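Local coordinates for protein beta-porphyranase A (Bacteroides plebeius, PDB 4AW7) that hydrolyses the sulfated red-seaweed polysaccharide porphyran at the linkages between beta-D-galactopyranose and alpha-L-galactopyranose-6-sulfate, giving mostly disaccharides, at residues T28-S33 / R372-S377; R473-S478 / I582-K587; L491-T496 / G576-M581; I498-G503 / F555-L560. All coordinates share one frame; numbering follows the deposited sequence. Where two conformers were deposited one is given.

Contact 1: T28-S33 / R372-S377; sequences TRRFLS and RVDITS
T28 and R30 are joined to the strand 372-377 by two backbone hydrogen bonds around a single antiparallel, non-hydrogen-bonded pair, R29 with V373. The amide of D374 gives its proton to T28 O at 2.9 Å, with the donor tilted somewhat from the carbonyl plane. R30 N reaches R372 O over the same length and almost straight (178° at the hydrogen), but from well above the plane of that carbonyl. T28 O also receives a CA-H...O contact from V373 CA. The bridge goes no further, because the strand 29-32 crosses the other at 96°. The chain turns a corner at T28: strand 21-25 before it pairs with 371-377, whereas 29-32 joins the sheet of strand 469-484, so the contact marks where these two sheets meet.

R30 sends an extended chain past D374, CG lying anti to the backbone N (chi1 179°), and its CD passes 3.6 Å from D374 OD1. The charged ends are near each other, but their salt bridges lie with other residues: R30 NE with E586, R30 NH2 with E306, D374 OD1 with R504. R30 NH1 donates, in the guanidinium plane, to a water that in turn donates to V373 O, thereby linking the two strands a third time. R372 sets its guanidinium against L32, whose CD1 lies over one face, 3.5 Å from R372 NE. The terminal nitrogens of R372 are occupied by the backbone oxygens of M305 and S36 and by Q308, and T28 OG1 pairs with D25.

Contact 2: R473-S478 / I582-K587; sequences RNKYYS and ILQVEK
V585 O is gripped twice by strand 473-477: N474 N donates to it at 2.8 Å, nearly along the C=O axis, and R473 CA adds a CA-H...O contact. L583 O is held in the same manner, by Y476 N at 2.8 Å in its carbonyl plane and by K475 CA. The return bonds, V585 N to N474 O and L583 N to Y476 O, complete two hydrogen-bonded pairs of a regular antiparallel arrangement, with R473-E586 and K475-Q584 as the non-hydrogen-bonded pairs flanking and separating them.

One face carries R473, K475, Q584 and E586. The R473 chain is bent at chi2 and chi3 (-83° and -76°), which folds it across the extended Q584 side chain at about a right angle; R473 CD comes 3.6 Å from Q584 OE1. A water accepts from R473 NE in the guanidinium plane and lies 2.9 Å from Q584 OE1. Beside R473, K475 CE lies over one guanidinium face. Farther along, I582 runs alongside the Y477 ring, with I582 CD1 3.6 Å from Y477 CE2. On the other face V585 CG2 abuts the edge of the Y476 ring, 3.7 Å from Y476 CE2.

Both strands are interior to a five-stranded sheet, 577-589 in the middle, with 29-32 beyond 473-477 and 503-514 beyond 582-587. L583 and Y476 face strand 491-498 of the opposing sheet, while on the other side R473 forms a salt bridge with D309 and a hydrogen bond to E306 O, and Y477 OH bonds to E255, in helix 245-262.

Contact 3: L491-T496 / G576-M581; sequences LSFPFT and GHVSSM
M581 meets the F493 ring along most of its length. Its CB starts above the rim of one face, 3.7 Å from F493 CD2, and CG then sits almost exactly over the centre of that face, 3.4 Å from the F493 centroid and 6° off the ring normal, a close CH-pi contact. Bends at chi2 and chi3 curl the rest of the chain back over the ring instead of letting it run past. SD stays above the same face, 4.5 Å from the F493 centroid, making a Met-aromatic contact, and CE, still on that side, lies just beyond the rim, 3.7 Å from F493 CD1.

V578 meets the same ring obliquely through its CG1, 3.7 Å from F493 CZ. Its other branch, CG2, meets L491 CD1 tip to tip. F495 turns its edge to the backbone of M581, with M581 O near the ring plane and 3.5 Å from F495 CE2.

The two strands run 9.1 Å apart at their closest and 26° from parallel, in different sheets: 491-496 pairs with 563-570, and 577-581 belongs to the five-stranded sheet. This is face-to-face packing inside a beta-sandwich. S579 and S580, which together face S510 in a classic beta bulge, point the other way, towards helix 245-262.

No hydrogen bond crosses between the segments, so cohesion probably rests mainly on dispersion and the polarisable sulfur and ring, and the F495 edge near M581 O may add a weak electrostatic term.

Contact 4: I498-G503 / F555-L560; sequences IESGSG and FDIQLL
I557 packs its side chain against the backbone of the glycine-bearing loop 498-503, and here the contact is tight. Its CG2 lies 3.4 Å from G501 O and 3.6 Å from G503 O, while CD1 reaches along the G501 peptide to the carbonyl carbon of S502. Next to it, S500 OG, set anti to its own backbone N (chi1 -174°), donates to L560 O at 3.1 Å, arriving from above the carbonyl plane, and also touches L560 CB. I498 CG2 and L560 CD1 meet more distantly.

The outer side is looser and wet. Two waters tie Q558, its chain bent at chi2, to the loop: one donates to Q558 OE1 and G501 O, the other accepts from Q558 NE2 and G503 N. A third connects I557 N with G503 O. D556 OD1 accepts from Q558 N at 3.0 Å in an Asx turn that leads into the short 3-10 segment 557-559.

Both loops lie at one end of the sandwich. Loop 498-503 crosses from strand 491-498 to strand 503-514; loop 555-560 crosses from strand 546-555 to strand 563-570, with I557 and L560 resting on V585 and A505.

How the contacts relate
Contacts 1 and 3 are buried, contact 2 is partly so, and contact 4 lies at a more open end of the fold. Contacts 2 and 3 share strand 577-589, first as a sheet neighbour, then as a face packed against the opposite sheet, so backbone hydrogen bonds give way to mainly apolar and aromatic packing. Contact 1 joins the same sheet at its edge, where F31 and S33 bond to R473, and combines two backbone bonds with charged side chains whose salt bridges reach into other elements. Contact 4, linked to contact 2 by the K587-E499 salt bridge, relies instead on loop backbone, one serine hydroxyl and waters. All four lie away from the substrate cleft.

Contact 1: T28-S33 / R372-S377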
loop_
_atom_site.group_PDB
_atom_site.type_symbol
_atom_site.label_atom_id
_atom_site.label_comp_id
_atom_site.label_asym_id
_atom_site.label_seq_id
_atom_site.Cartn_x
_atom_site.Cartn_y
_atom_site.Cartn_z
ATOM N N THR A 28 -18.311 11.550 -15.904
ATOM C CA THR A 28 -18.498 11.712 -14.455
ATOM C C THR A 28 -17.137 11.692 -13.796
ATOM O O THR A 28 -16.428 10.691 -13.881
ATOM C CB THR A 28 -19.404 10.610 -13.903
ATOM O OG1 THR A 28 -20.697 10.735 -14.510
ATOM C CG2 THR A 28 -19.567 10.716 -12.390
ATOM N N ARG A 29 -16.776 12.799 -13.165
ATOM C CA ARG A 29 -15.540 12.876 -12.422
ATOM C C ARG A 29 -15.703 12.126 -11.094
ATOM O O ARG A 29 -16.726 12.290 -10.441
ATOM C CB ARG A 29 -15.174 14.338 -12.194
ATOM C CG ARG A 29 -13.915 14.548 -11.386
ATOM C CD ARG A 29 -13.370 15.924 -11.508
ATOM N NE ARG A 29 -14.372 16.971 -11.219
ATOM C CZ ARG A 29 -14.072 18.222 -10.895
ATOM N NH1 ARG A 29 -12.800 18.615 -10.779
ATOM N NH2 ARG A 29 -15.070 19.050 -10.597
ATOM N N ARG A 30 -14.706 11.379 -10.665
ATOM C CA ARG A 30 -14.773 10.623 -9.422
ATOM C C ARG A 30 -13.756 11.165 -8.431
ATOM O O ARG A 30 -12.608 11.483 -8.788
ATOM C CB ARG A 30 -14.587 9.122 -9.690
ATOM C CG ARG A 30 -14.614 8.243 -8.436
ATOM C CD ARG A 30 -14.961 6.803 -8.785
ATOM N NE ARG A 30 -14.910 5.935 -7.613
ATOM C CZ ARG A 30 -13.833 5.286 -7.193
ATOM N NH1 ARG A 30 -12.664 5.369 -7.843
ATOM N NH2 ARG A 30 -13.933 4.557 -6.084
ATOM N N PHE A 31 -14.189 11.280 -7.170
ATOM C CA PHE A 31 -13.349 11.710 -6.074
ATOM C C PHE A 31 -13.261 10.625 -5.037
ATOM O O PHE A 31 -14.252 9.930 -4.750
ATOM C CB PHE A 31 -13.956 12.948 -5.363
ATOM C CG PHE A 31 -13.864 14.226 -6.152
ATOM C CD1 PHE A 31 -14.759 14.501 -7.146
ATOM C CD2 PHE A 31 -12.863 15.140 -5.882
ATOM C CE1 PHE A 31 -14.632 15.710 -7.860
ATOM C CE2 PHE A 31 -12.761 16.332 -6.585
ATOM C CZ PHE A 31 -13.679 16.598 -7.563
ATOM N N LEU A 32 -12.077 10.483 -4.452
ATOM C CA LEU A 32 -11.875 9.774 -3.193
ATOM C C LEU A 32 -11.846 10.847 -2.156
ATOM O O LEU A 32 -10.870 11.588 -2.030
ATOM C CB LEU A 32 -10.563 8.960 -3.227
ATOM C CG LEU A 32 -10.390 8.001 -4.395
ATOM C CD1 LEU A 32 -9.083 7.246 -4.274
ATOM C CD2 LEU A 32 -11.543 7.061 -4.598
ATOM N N SER A 33 -12.961 11.004 -1.447
ATOM C CA SER A 33 -13.191 12.150 -0.544
ATOM C C SER A 33 -12.807 13.443 -1.239
ATOM O O SER A 33 -13.477 13.827 -2.185
ATOM C CB SER A 33 -12.535 11.957 0.796
ATOM O OG SER A 33 -12.890 10.755 1.309
ATOM N N ARG A 372 -9.610 11.098 -11.817
ATOM C CA ARG A 372 -10.390 9.888 -11.831
ATOM C C ARG A 372 -11.736 10.151 -12.483
ATOM O O ARG A 372 -12.342 11.204 -12.268
ATOM C CB ARG A 372 -10.610 9.392 -10.400
ATOM C CG ARG A 372 -9.401 8.786 -9.773
ATOM C CD ARG A 372 -9.581 8.655 -8.276
ATOM N NE ARG A 372 -8.492 7.888 -7.653
ATOM C CZ ARG A 372 -7.289 8.372 -7.372
ATOM N NH1 ARG A 372 -6.955 9.646 -7.570
ATOM N NH2 ARG A 372 -6.370 7.560 -6.877
ATOM N N VAL A 373 -12.200 9.159 -13.240
ATOM C CA VAL A 373 -13.568 9.156 -13.749
ATOM C C VAL A 373 -14.289 7.920 -13.263
ATOM O O VAL A 373 -13.663 6.969 -12.782
ATOM C CB VAL A 373 -13.658 9.299 -15.284
ATOM C CG1 VAL A 373 -13.000 10.657 -15.692
ATOM C CG2 VAL A 373 -13.008 8.109 -15.991
ATOM N N ASP A 374 -15.618 7.918 -13.365
ATOM C CA ASP A 374 -16.340 6.815 -12.764
ATOM C C ASP A 374 -16.075 5.514 -13.492
ATOM O O ASP A 374 -16.067 5.477 -14.718
ATOM C CB ASP A 374 -17.832 7.106 -12.642
ATOM C CG ASP A 374 -18.500 6.219 -11.636
ATOM O OD1 ASP A 374 -17.844 5.803 -10.676
ATOM O OD2 ASP A 374 -19.670 5.893 -11.801
ATOM N N ILE A 375 -15.901 4.448 -12.737
ATOM C CA ILE A 375 -15.677 3.131 -13.314
ATOM C C ILE A 375 -16.149 2.131 -12.301
ATOM O O ILE A 375 -15.992 2.363 -11.122
ATOM C CB ILE A 375 -14.146 2.910 -13.860
ATOM C CG1 ILE A 375 -14.041 1.580 -14.628
ATOM C CG2 ILE A 375 -13.089 3.084 -12.787
ATOM C CD1 ILE A 375 -12.739 1.416 -15.465
ATOM N N THR A 376 -16.768 1.052 -12.771
ATOM C CA THR A 376 -17.214 -0.084 -11.942
ATOM C C THR A 376 -16.808 -1.386 -12.602
ATOM O O THR A 376 -16.545 -1.437 -13.812
ATOM C CB THR A 376 -18.712 -0.109 -11.792
ATOM O OG1 THR A 376 -19.337 -0.212 -13.075
ATOM C CG2 THR A 376 -19.178 1.123 -11.046
ATOM N N SER A 377 -16.742 -2.454 -11.806
ATOM C CA SER A 377 -16.446 -3.795 -12.250
ATOM C C SER A 377 -17.356 -4.731 -11.486
ATOM O O SER A 377 -17.418 -4.683 -10.255
ATOM C CB SER A 377 -14.991 -4.130 -11.958
ATOM O OG SER A 377 -14.720 -5.437 -12.319
HETATM O O HOH W 1 -12.129 6.359 -10.505
#

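Contact 2: R473-S478 / I582-K587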
loop_
_atom_site.group_PDB
_atom_site.type_symbol
_atom_site.label_atom_id
_atom_site.label_comp_id
_atom_site.label_asym_id
_atom_site.label_seq_id
_atom_site.Cartn_x
_atom_site.Cartn_y
_atom_site.Cartn_z
ATOM N N ARG A 473 -16.580 9.206 -3.400
ATOM C CA ARG A 473 -16.453 8.028 -2.549
ATOM C C ARG A 473 -16.050 8.434 -1.138
ATOM O O ARG A 473 -15.010 9.059 -0.943
ATOM C CB ARG A 473 -15.419 7.041 -3.105
ATOM C CG ARG A 473 -15.365 5.702 -2.375
ATOM C CD ARG A 473 -14.548 5.662 -1.125
ATOM N NE ARG A 473 -13.103 5.611 -1.336
ATOM C CZ ARG A 473 -12.213 6.414 -0.778
ATOM N NH1 ARG A 473 -12.551 7.534 -0.190
ATOM N NH2 ARG A 473 -10.931 6.090 -0.822
ATOM N N ASN A 474 -16.892 8.123 -0.163
ATOM C CA ASN A 474 -16.558 8.306 1.242
ATOM C C ASN A 474 -16.626 6.964 1.943
ATOM O O ASN A 474 -17.417 6.094 1.592
ATOM C CB ASN A 474 -17.453 9.339 1.911
ATOM C CG ASN A 474 -16.963 10.756 1.643
ATOM O OD1 ASN A 474 -17.625 11.515 0.921
ATOM N ND2 ASN A 474 -15.813 11.099 2.188
ATOM N N LYS A 475 -15.789 6.809 2.970
ATOM C CA LYS A 475 -15.789 5.647 3.830
ATOM C C LYS A 475 -16.246 6.061 5.213
ATOM O O LYS A 475 -15.849 7.117 5.718
ATOM C CB LYS A 475 -14.367 5.050 3.931
ATOM C CG LYS A 475 -13.906 4.439 2.624
ATOM C CD LYS A 475 -12.494 3.870 2.737
ATOM C CE LYS A 475 -12.048 3.265 1.462
ATOM N NZ LYS A 475 -10.757 2.593 1.626
ATOM N N TYR A 476 -17.047 5.194 5.821
ATOM C CA TYR A 476 -17.600 5.429 7.149
ATOM C C TYR A 476 -17.232 4.234 8.023
ATOM O O TYR A 476 -17.350 3.091 7.602
ATOM C CB TYR A 476 -19.102 5.623 7.094
ATOM C CG TYR A 476 -19.500 6.777 6.237
ATOM C CD1 TYR A 476 -19.518 8.056 6.746
ATOM C CD2 TYR A 476 -19.854 6.601 4.917
ATOM C CE1 TYR A 476 -19.910 9.134 5.984
ATOM C CE2 TYR A 476 -20.201 7.702 4.117
ATOM C CZ TYR A 476 -20.255 8.956 4.662
ATOM O OH TYR A 476 -20.648 10.057 3.929
ATOM N N TYR A 477 -16.735 4.555 9.210
ATOM C CA TYR A 477 -16.148 3.598 10.128
ATOM C C TYR A 477 -17.062 3.428 11.341
ATOM O O TYR A 477 -17.719 4.324 11.777
ATOM C CB TYR A 477 -14.760 4.062 10.532
ATOM C CG TYR A 477 -13.813 4.213 9.354
ATOM C CD1 TYR A 477 -13.774 5.382 8.605
ATOM C CD2 TYR A 477 -12.981 3.189 8.969
ATOM C CE1 TYR A 477 -12.929 5.526 7.523
ATOM C CE2 TYR A 477 -12.145 3.318 7.859
ATOM C CZ TYR A 477 -12.123 4.490 7.162
ATOM O OH TYR A 477 -11.316 4.655 6.062
ATOM N N SER A 478 -17.024 2.241 11.906
ATOM C CA SER A 478 -17.855 1.934 13.071
ATOM C C SER A 478 -17.109 2.135 14.369
ATOM O O SER A 478 -15.905 1.932 14.423
ATOM C CB SER A 478 -18.339 0.511 12.943
ATOM O OG SER A 478 -19.252 0.152 14.004
ATOM N N ILE A 582 -16.700 -1.483 7.460
ATOM C CA ILE A 582 -16.577 -0.136 6.888
ATOM C C ILE A 582 -17.625 -0.014 5.786
ATOM O O ILE A 582 -17.746 -0.901 4.944
ATOM C CB ILE A 582 -15.163 0.085 6.305
ATOM C CG1 ILE A 582 -14.119 0.010 7.423
ATOM C CG2 ILE A 582 -15.060 1.443 5.562
ATOM C CD1 ILE A 582 -12.678 -0.127 6.956
ATOM N N LEU A 583 -18.392 1.090 5.788
ATOM C CA LEU A 583 -19.324 1.339 4.694
ATOM C C LEU A 583 -18.661 2.259 3.668
ATOM O O LEU A 583 -18.106 3.290 4.021
ATOM C CB LEU A 583 -20.634 1.981 5.174
ATOM C CG LEU A 583 -21.574 1.064 5.933
ATOM C CD1 LEU A 583 -22.741 1.841 6.487
ATOM C CD2 LEU A 583 -22.060 -0.052 5.021
ATOM N N GLN A 584 -18.752 1.880 2.399
ATOM C CA GLN A 584 -18.262 2.714 1.297
ATOM C C GLN A 584 -19.488 3.236 0.547
ATOM O O GLN A 584 -20.361 2.453 0.191
ATOM C CB GLN A 584 -17.365 1.941 0.350
ATOM C CG GLN A 584 -17.135 2.753 -0.907
ATOM C CD GLN A 584 -16.129 2.163 -1.835
ATOM O OE1 GLN A 584 -14.953 2.126 -1.501
ATOM N NE2 GLN A 584 -16.573 1.753 -3.067
ATOM N N VAL A 585 -19.536 4.535 0.365
ATOM C CA VAL A 585 -20.650 5.193 -0.334
ATOM C C VAL A 585 -20.065 6.023 -1.483
ATOM O O VAL A 585 -19.158 6.816 -1.268
ATOM C CB VAL A 585 -21.465 6.081 0.603
ATOM C CG1 VAL A 585 -22.650 6.678 -0.127
ATOM C CG2 VAL A 585 -21.944 5.308 1.842
ATOM N N GLU A 586 -20.572 5.786 -2.681
ATOM C CA GLU A 586 -20.189 6.578 -3.823
ATOM C C GLU A 586 -21.422 7.353 -4.269
ATOM O O GLU A 586 -22.365 6.804 -4.834
ATOM C CB GLU A 586 -19.661 5.661 -4.870
ATOM C CG GLU A 586 -18.375 4.974 -4.456
ATOM C CD GLU A 586 -17.914 4.057 -5.551
ATOM O OE1 GLU A 586 -18.577 3.029 -5.790
ATOM O OE2 GLU A 586 -16.941 4.400 -6.237
ATOM N N LYS A 587 -21.419 8.649 -3.951
ATOM C CA LYS A 587 -22.619 9.465 -4.046
ATOM C C LYS A 587 -22.465 10.532 -5.124
ATOM O O LYS A 587 -21.483 11.291 -5.122
ATOM C CB LYS A 587 -22.803 10.180 -2.692
ATOM C CG LYS A 587 -23.969 11.086 -2.715
ATOM C CD LYS A 587 -24.193 11.736 -1.325
ATOM C CE LYS A 587 -25.093 12.917 -1.508
ATOM N NZ LYS A 587 -25.445 13.528 -0.216
HETATM O O HOH W 2 -12.315 3.068 -2.408
#

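Contact 3: L491-T496 / G576-M581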
loop_
_atom_site.group_PDB
_atom_site.type_symbol
_atom_site.label_atom_id
_atom_site.label_comp_id
_atom_site.label_asym_id
_atom_site.label_seq_id
_atom_site.Cartn_x
_atom_site.Cartn_y
_atom_site.Cartn_z
ATOM N N LEU A 491 -24.288 -9.673 15.399
ATOM C CA LEU A 491 -23.362 -8.618 15.729
ATOM C C LEU A 491 -23.832 -7.318 15.090
ATOM O O LEU A 491 -24.129 -7.293 13.884
ATOM C CB LEU A 491 -21.958 -8.967 15.217
ATOM C CG LEU A 491 -21.272 -10.124 15.947
ATOM C CD1 LEU A 491 -19.939 -10.454 15.300
ATOM C CD2 LEU A 491 -20.977 -9.747 17.408
ATOM N N SER A 492 -23.852 -6.272 15.891
ATOM C CA SER A 492 -24.361 -4.975 15.467
ATOM C C SER A 492 -23.229 -3.967 15.290
ATOM O O SER A 492 -22.412 -3.768 16.192
ATOM C CB SER A 492 -25.325 -4.475 16.529
ATOM O OG SER A 492 -25.661 -3.115 16.350
ATOM N N PHE A 493 -23.199 -3.319 14.126
ATOM C CA PHE A 493 -22.191 -2.303 13.807
ATOM C C PHE A 493 -22.858 -0.984 13.486
ATOM O O PHE A 493 -23.475 -0.867 12.396
ATOM C CB PHE A 493 -21.295 -2.784 12.646
ATOM C CG PHE A 493 -20.445 -3.971 13.027
ATOM C CD1 PHE A 493 -20.938 -5.252 12.890
ATOM C CD2 PHE A 493 -19.180 -3.795 13.561
ATOM C CE1 PHE A 493 -20.185 -6.364 13.263
ATOM C CE2 PHE A 493 -18.428 -4.871 13.934
ATOM C CZ PHE A 493 -18.925 -6.163 13.792
ATOM N N PRO A 494 -22.711 -0.002 14.386
ATOM C CA PRO A 494 -23.322 1.303 14.128
ATOM C C PRO A 494 -22.392 2.207 13.352
ATOM O O PRO A 494 -21.157 2.131 13.502
ATOM C CB PRO A 494 -23.557 1.862 15.541
ATOM C CG PRO A 494 -22.514 1.222 16.374
ATOM C CD PRO A 494 -22.209 -0.106 15.777
ATOM N N PHE A 495 -22.997 3.060 12.532
ATOM C CA PHE A 495 -22.281 4.077 11.741
ATOM C C PHE A 495 -22.991 5.408 11.917
ATOM O O PHE A 495 -24.214 5.421 12.139
ATOM C CB PHE A 495 -22.274 3.695 10.266
ATOM C CG PHE A 495 -21.542 2.434 9.981
ATOM C CD1 PHE A 495 -22.170 1.214 10.118
ATOM C CD2 PHE A 495 -20.209 2.467 9.603
ATOM C CE1 PHE A 495 -21.510 0.047 9.885
ATOM C CE2 PHE A 495 -19.534 1.258 9.364
ATOM C CZ PHE A 495 -20.179 0.073 9.504
ATOM N N THR A 496 -22.262 6.512 11.830
ATOM C CA THR A 496 -22.812 7.847 11.990
ATOM C C THR A 496 -22.341 8.779 10.878
ATOM O O THR A 496 -21.304 8.550 10.254
ATOM C CB THR A 496 -22.423 8.428 13.368
ATOM O OG1 THR A 496 -21.001 8.582 13.466
ATOM C CG2 THR A 496 -22.935 7.542 14.523
ATOM N N GLY A 576 -13.569 -17.295 15.360
ATOM C CA GLY A 576 -13.016 -16.182 14.584
ATOM C C GLY A 576 -13.607 -14.855 15.016
ATOM O O GLY A 576 -14.293 -14.732 16.030
ATOM N N HIS A 577 -13.259 -13.818 14.256
ATOM C CA HIS A 577 -13.662 -12.461 14.557
ATOM C C HIS A 577 -14.064 -11.730 13.305
ATOM O O HIS A 577 -13.537 -11.986 12.216
ATOM C CB HIS A 577 -12.516 -11.663 15.176
ATOM C CG HIS A 577 -12.146 -12.060 16.566
ATOM N ND1 HIS A 577 -11.380 -13.164 16.843
ATOM C CD2 HIS A 577 -12.348 -11.419 17.743
ATOM C CE1 HIS A 577 -11.220 -13.250 18.162
ATOM N NE2 HIS A 577 -11.775 -12.188 18.728
ATOM N N VAL A 578 -14.965 -10.782 13.512
ATOM C CA VAL A 578 -15.149 -9.704 12.525
ATOM C C VAL A 578 -14.126 -8.635 12.924
ATOM O O VAL A 578 -14.213 -8.022 13.975
ATOM C CB VAL A 578 -16.562 -9.123 12.554
ATOM C CG1 VAL A 578 -16.670 -7.998 11.523
ATOM C CG2 VAL A 578 -17.603 -10.199 12.285
ATOM N N SER A 579 -13.111 -8.418 12.080
ATOM C CA SER A 579 -12.037 -7.468 12.421
ATOM C C SER A 579 -12.439 -6.011 12.199
ATOM O O SER A 579 -12.184 -5.174 13.041
ATOM C CB SER A 579 -10.759 -7.829 11.667
ATOM O OG SER A 579 -11.007 -7.877 10.273
ATOM N N SER A 580 -13.107 -5.756 11.068
ATOM C CA SER A 580 -13.559 -4.382 10.782
ATOM C C SER A 580 -14.773 -4.436 9.871
ATOM O O SER A 580 -14.953 -5.359 9.059
ATOM C CB SER A 580 -12.442 -3.527 10.161
ATOM O OG SER A 580 -11.959 -4.047 8.932
ATOM N N MET A 581 -15.575 -3.374 10.007
ATOM C CA MET A 581 -16.776 -3.139 9.194
ATOM C C MET A 581 -16.745 -1.687 8.781
ATOM O O MET A 581 -16.767 -0.798 9.608
ATOM C CB MET A 581 -18.037 -3.452 10.011
ATOM C CG MET A 581 -18.175 -4.923 10.388
ATOM S SD MET A 581 -18.792 -5.946 9.054
ATOM C CE MET A 581 -20.557 -5.650 9.245
#

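Contact 4: I498-G503 / F555-L560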
loop_
_atom_site.group_PDB
_atom_site.type_symbol
_atom_site.label_atom_id
_atom_site.label_comp_id
_atom_site.label_asym_id
_atom_site.label_seq_id
_atom_site.Cartn_x
_atom_site.Cartn_y
_atom_site.Cartn_z
ATOM N N ILE A 498 -23.483 9.564 7.915
ATOM C CA ILE A 498 -23.525 9.161 6.519
ATOM C C ILE A 498 -24.305 10.141 5.670
ATOM O O ILE A 498 -25.427 10.513 5.989
ATOM C CB ILE A 498 -24.087 7.726 6.368
ATOM C CG1 ILE A 498 -23.098 6.733 7.107
ATOM C CG2 ILE A 498 -24.372 7.400 4.870
ATOM C CD1 ILE A 498 -23.198 5.312 6.765
ATOM N N GLU A 499 -23.689 10.615 4.601
ATOM C CA GLU A 499 -24.415 11.319 3.544
ATOM C C GLU A 499 -24.887 10.361 2.526
ATOM O O GLU A 499 -24.117 9.881 1.688
ATOM C CB GLU A 499 -23.568 12.340 2.819
ATOM C CG GLU A 499 -23.392 13.582 3.552
ATOM C CD GLU A 499 -23.010 14.723 2.627
ATOM O OE1 GLU A 499 -23.540 14.837 1.491
ATOM O OE2 GLU A 499 -22.182 15.522 3.083
ATOM N N SER A 500 -26.163 10.020 2.575
ATOM C CA SER A 500 -26.753 9.131 1.592
ATOM C C SER A 500 -27.170 9.917 0.361
ATOM O O SER A 500 -27.080 11.125 0.333
ATOM C CB SER A 500 -27.836 8.273 2.177
ATOM O OG SER A 500 -28.266 7.334 1.219
ATOM N N GLY A 501 -27.603 9.212 -0.673
ATOM C CA GLY A 501 -28.012 9.862 -1.907
ATOM C C GLY A 501 -28.172 8.844 -2.987
ATOM O O GLY A 501 -28.619 7.701 -2.752
ATOM N N SER A 502 -27.834 9.251 -4.211
ATOM C CA SER A 502 -27.877 8.354 -5.345
ATOM C C SER A 502 -26.458 7.963 -5.724
ATOM O O SER A 502 -25.539 8.762 -5.520
ATOM C CB SER A 502 -28.555 9.025 -6.508
ATOM O OG SER A 502 -29.887 9.327 -6.162
ATOM N N GLY A 503 -26.302 6.762 -6.270
ATOM C CA GLY A 503 -24.975 6.230 -6.580
ATOM C C GLY A 503 -24.899 4.765 -6.221
ATOM O O GLY A 503 -25.767 3.974 -6.595
ATOM N N PHE A 555 -24.575 -3.203 -2.182
ATOM C CA PHE A 555 -26.012 -3.179 -1.972
ATOM C C PHE A 555 -26.558 -1.847 -2.474
ATOM O O PHE A 555 -25.815 -0.914 -2.747
ATOM C CB PHE A 555 -26.353 -3.441 -0.493
ATOM C CG PHE A 555 -25.805 -2.416 0.455
ATOM C CD1 PHE A 555 -26.467 -1.226 0.691
ATOM C CD2 PHE A 555 -24.577 -2.612 1.100
ATOM C CE1 PHE A 555 -25.954 -0.282 1.532
ATOM C CE2 PHE A 555 -24.077 -1.672 1.947
ATOM C CZ PHE A 555 -24.745 -0.494 2.169
ATOM N N ASP A 556 -27.871 -1.755 -2.561
ATOM C CA ASP A 556 -28.509 -0.542 -3.070
ATOM C C ASP A 556 -28.313 0.617 -2.087
ATOM O O ASP A 556 -28.705 0.563 -0.917
ATOM C CB ASP A 556 -30.002 -0.818 -3.301
ATOM C CG ASP A 556 -30.672 0.208 -4.182
ATOM O OD1 ASP A 556 -30.288 1.373 -4.152
ATOM O OD2 ASP A 556 -31.639 -0.203 -4.895
ATOM N N ILE A 557 -27.713 1.698 -2.574
ATOM C CA ILE A 557 -27.494 2.898 -1.753
ATOM C C ILE A 557 -28.752 3.424 -1.124
ATOM O O ILE A 557 -28.732 4.058 -0.085
ATOM C CB ILE A 557 -26.826 4.023 -2.593
ATOM C CG1 ILE A 557 -26.277 5.129 -1.688
ATOM C CG2 ILE A 557 -27.787 4.568 -3.688
ATOM C CD1 ILE A 557 -25.472 6.215 -2.486
ATOM N N GLN A 558 -29.886 3.145 -1.775
ATOM C CA GLN A 558 -31.161 3.602 -1.314
ATOM C C GLN A 558 -31.561 3.007 0.044
ATOM O O GLN A 558 -32.410 3.552 0.750
ATOM C CB GLN A 558 -32.233 3.413 -2.433
ATOM C CG GLN A 558 -31.888 4.112 -3.838
ATOM C CD GLN A 558 -31.705 5.617 -3.724
ATOM O OE1 GLN A 558 -32.211 6.237 -2.798
ATOM N NE2 GLN A 558 -30.955 6.232 -4.693
ATOM N N LEU A 559 -30.890 1.933 0.477
ATOM C CA LEU A 559 -31.081 1.393 1.825
ATOM C C LEU A 559 -30.474 2.244 2.922
ATOM O O LEU A 559 -30.793 2.091 4.092
ATOM C CB LEU A 559 -30.514 -0.030 1.943
ATOM C CG LEU A 559 -31.198 -1.087 1.076
ATOM C CD1 LEU A 559 -30.460 -2.433 1.179
ATOM C CD2 LEU A 559 -32.672 -1.248 1.453
ATOM N N LEU A 560 -29.541 3.129 2.565
ATOM C CA LEU A 560 -28.902 3.981 3.538
ATOM C C LEU A 560 -29.744 5.224 3.806
ATOM O O LEU A 560 -30.351 5.798 2.902
ATOM C CB LEU A 560 -27.507 4.425 3.070
ATOM C CG LEU A 560 -26.506 3.304 2.921
ATOM C CD1 LEU A 560 -25.206 3.837 2.340
ATOM C CD2 LEU A 560 -26.266 2.585 4.250
HETATM O O HOH W 3 -31.342 8.439 -1.589
HETATM O O HOH W 4 -28.940 5.459 -6.813
HETATM O O HOH W 5 -26.956 1.684 -5.509
#